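Local coordinates for natterin-like protein (Lethenteron camtschaticum, PDB 6IUL) that probably binds glycans through a jacalin-like lectin domain and forms membrane pores through an aerolysin-like module, acting as a cytotoxic immune protein, at residues A27-K32 with W48-R53. Numbering follows the deposited sequence.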
loop_
_atom_site.group_PDB
_atom_site.type_symbol
_atom_site.label_atom_id
_atom_site.label_comp_id
_atom_site.label_asym_id
_atom_site.label_seq_id
_atom_site.Cartn_x
_atom_site.Cartn_y
_atom_site.Cartn_z
ATOM N N ALA A 27 4.589 -5.195 -24.965
ATOM C CA ALA A 27 3.945 -3.985 -24.412
ATOM C C ALA A 27 4.914 -2.875 -24.011
ATOM O O ALA A 27 4.680 -2.123 -23.058
ATOM C CB ALA A 27 3.061 -4.366 -23.227
ATOM N N ALA A 28 6.027 -2.785 -24.723
ATOM C CA ALA A 28 6.949 -1.679 -24.530
ATOM C C ALA A 28 6.366 -0.455 -25.237
ATOM O O ALA A 28 5.794 -0.584 -26.306
ATOM C CB ALA A 28 8.323 -2.012 -25.086
ATOM N N THR A 29 6.518 0.714 -24.630
ATOM C CA THR A 29 5.871 1.895 -25.094
ATOM C C THR A 29 6.855 3.029 -25.386
ATOM O O THR A 29 8.021 2.978 -25.080
ATOM C CB THR A 29 4.838 2.380 -24.053
ATOM O OG1 THR A 29 5.463 2.637 -22.803
ATOM C CG2 THR A 29 3.751 1.340 -23.853
ATOM N N LEU A 30 6.352 4.072 -26.008
ATOM C CA LEU A 30 7.160 5.198 -26.418
ATOM C C LEU A 30 7.692 5.929 -25.200
ATOM O O LEU A 30 6.912 6.364 -24.380
ATOM C CB LEU A 30 6.322 6.155 -27.276
ATOM C CG LEU A 30 7.026 7.441 -27.706
ATOM C CD1 LEU A 30 8.187 7.125 -28.655
ATOM C CD2 LEU A 30 6.034 8.418 -28.347
ATOM N N GLN A 31 9.015 6.074 -25.118
ATOM C CA GLN A 31 9.664 6.782 -24.031
ATOM C C GLN A 31 10.216 8.127 -24.481
ATOM O O GLN A 31 10.126 9.124 -23.748
ATOM C CB GLN A 31 10.803 5.955 -23.415
ATOM C CG GLN A 31 11.447 6.719 -22.264
ATOM C CD GLN A 31 12.289 5.916 -21.308
ATOM O OE1 GLN A 31 12.396 4.689 -21.392
ATOM N NE2 GLN A 31 12.973 6.646 -20.427
ATOM N N LYS A 32 10.784 8.155 -25.681
ATOM C CA LYS A 32 11.441 9.321 -26.164
ATOM C C LYS A 32 11.374 9.411 -27.695
ATOM O O LYS A 32 11.480 8.420 -28.387
ATOM C CB LYS A 32 12.895 9.282 -25.708
ATOM C CG LYS A 32 13.728 10.531 -25.988
ATOM C CD LYS A 32 15.165 10.305 -25.456
ATOM C CE LYS A 32 16.053 11.495 -25.682
ATOM N NZ LYS A 32 17.349 11.332 -24.936
ATOM N N TRP A 48 12.734 5.893 -29.143
ATOM C CA TRP A 48 13.153 4.982 -28.065
ATOM C C TRP A 48 11.912 4.389 -27.359
ATOM O O TRP A 48 10.949 5.130 -27.045
ATOM C CB TRP A 48 13.925 5.735 -26.993
ATOM C CG TRP A 48 15.266 6.285 -27.365
ATOM C CD1 TRP A 48 16.475 5.797 -26.957
ATOM C CD2 TRP A 48 15.544 7.483 -28.112
ATOM N NE1 TRP A 48 17.486 6.610 -27.416
ATOM C CE2 TRP A 48 16.948 7.653 -28.125
ATOM C CE3 TRP A 48 14.748 8.428 -28.748
ATOM C CZ2 TRP A 48 17.586 8.734 -28.799
ATOM C CZ3 TRP A 48 15.337 9.492 -29.388
ATOM C CH2 TRP A 48 16.763 9.652 -29.414
ATOM N N LEU A 49 11.928 3.086 -27.119
ATOM C CA LEU A 49 10.875 2.426 -26.360
ATOM C C LEU A 49 11.333 2.131 -24.944
ATOM O O LEU A 49 12.513 2.163 -24.653
ATOM C CB LEU A 49 10.428 1.163 -27.044
ATOM C CG LEU A 49 9.973 1.329 -28.485
ATOM C CD1 LEU A 49 9.525 -0.002 -29.079
ATOM C CD2 LEU A 49 8.865 2.365 -28.582
ATOM N N THR A 50 10.386 1.867 -24.049
ATOM C CA THR A 50 10.689 1.692 -22.631
ATOM C C THR A 50 11.472 0.395 -22.333
ATOM O O THR A 50 11.961 0.267 -21.222
ATOM C CB THR A 50 9.429 1.671 -21.780
ATOM O OG1 THR A 50 8.520 0.706 -22.323
ATOM C CG2 THR A 50 8.785 3.045 -21.725
ATOM N N ASP A 51 11.617 -0.508 -23.300
ATOM C CA ASP A 51 12.509 -1.678 -23.161
ATOM C C ASP A 51 13.924 -1.434 -23.727
ATOM O O ASP A 51 14.666 -2.359 -23.930
ATOM C CB ASP A 51 11.916 -2.922 -23.864
ATOM C CG ASP A 51 11.780 -2.745 -25.382
ATOM O OD1 ASP A 51 12.094 -1.646 -25.898
ATOM O OD2 ASP A 51 11.329 -3.694 -26.098
ATOM N N GLY A 52 14.280 -0.196 -24.002
ATOM C CA GLY A 52 15.637 0.138 -24.454
ATOM C C GLY A 52 15.839 0.010 -25.961
ATOM O O GLY A 52 16.868 0.365 -26.474
ATOM N N ARG A 53 14.849 -0.462 -26.699
ATOM C CA ARG A 53 14.997 -0.496 -28.139
ATOM C C ARG A 53 15.036 0.942 -28.674
ATOM O O ARG A 53 14.427 1.853 -28.111
ATOM C CB ARG A 53 13.862 -1.272 -28.800
ATOM C CG ARG A 53 13.855 -2.787 -28.528
ATOM C CD ARG A 53 12.562 -3.394 -29.051
ATOM N NE ARG A 53 12.456 -3.321 -30.507
ATOM C CZ ARG A 53 11.321 -3.418 -31.196
ATOM N NH1 ARG A 53 11.330 -3.316 -32.532
ATOM N NH2 ARG A 53 10.154 -3.565 -30.577
HETATM O O HOH W 1 12.423 2.243 -19.902
#
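Trp48 lays one face of its indole against the side chain of Lys32. The lysine has CG anti to the backbone N (chi1 -173°), 3.6 Å from Trp48 CE3, and its extended chain carries CD over the six-membered ring in a CH-pi contact. NZ continues over the same face as a cation-pi partner, with a weak, long ion pair to Glu66; a long aliphatic chain ending in a charge suits both roles. Trp48 N donates to Lys32 O at 2.9 Å, while Trp48 O accepts from Gln31 N at 2.9 Å and, weakly, from Lys32 N. Leu49 puts CB and CD2 against the Thr29 carbonyl, its apolar chain suiting the buried side near Ala28 and Phe21. Thr50 grips Thr29 twice: its N donates to Thr29 O at 2.8 Å, and its short hydroxyl reaches back (chi1 52°), OG1 receiving Thr29 N at 3.1 Å in a nearly straight bond while also bonding to Asn204 O. Asp51 turns its carboxylate to Ala28, whose small CB lies 3.5 Å from Asp51 CG. OD1 accepts Arg53 N in an Asx turn, and OD2 bonds Asn26 ND2. Gly52 N closes the type I turn by bonding to Leu49 O, and at its positive phi a CB would press against the carbonyl O of Asp51. The doubled pairing of Gln31 and Lys32 with Trp48 is a classic beta bulge, here in an antiparallel hairpin of the jacalin-like lectin domain.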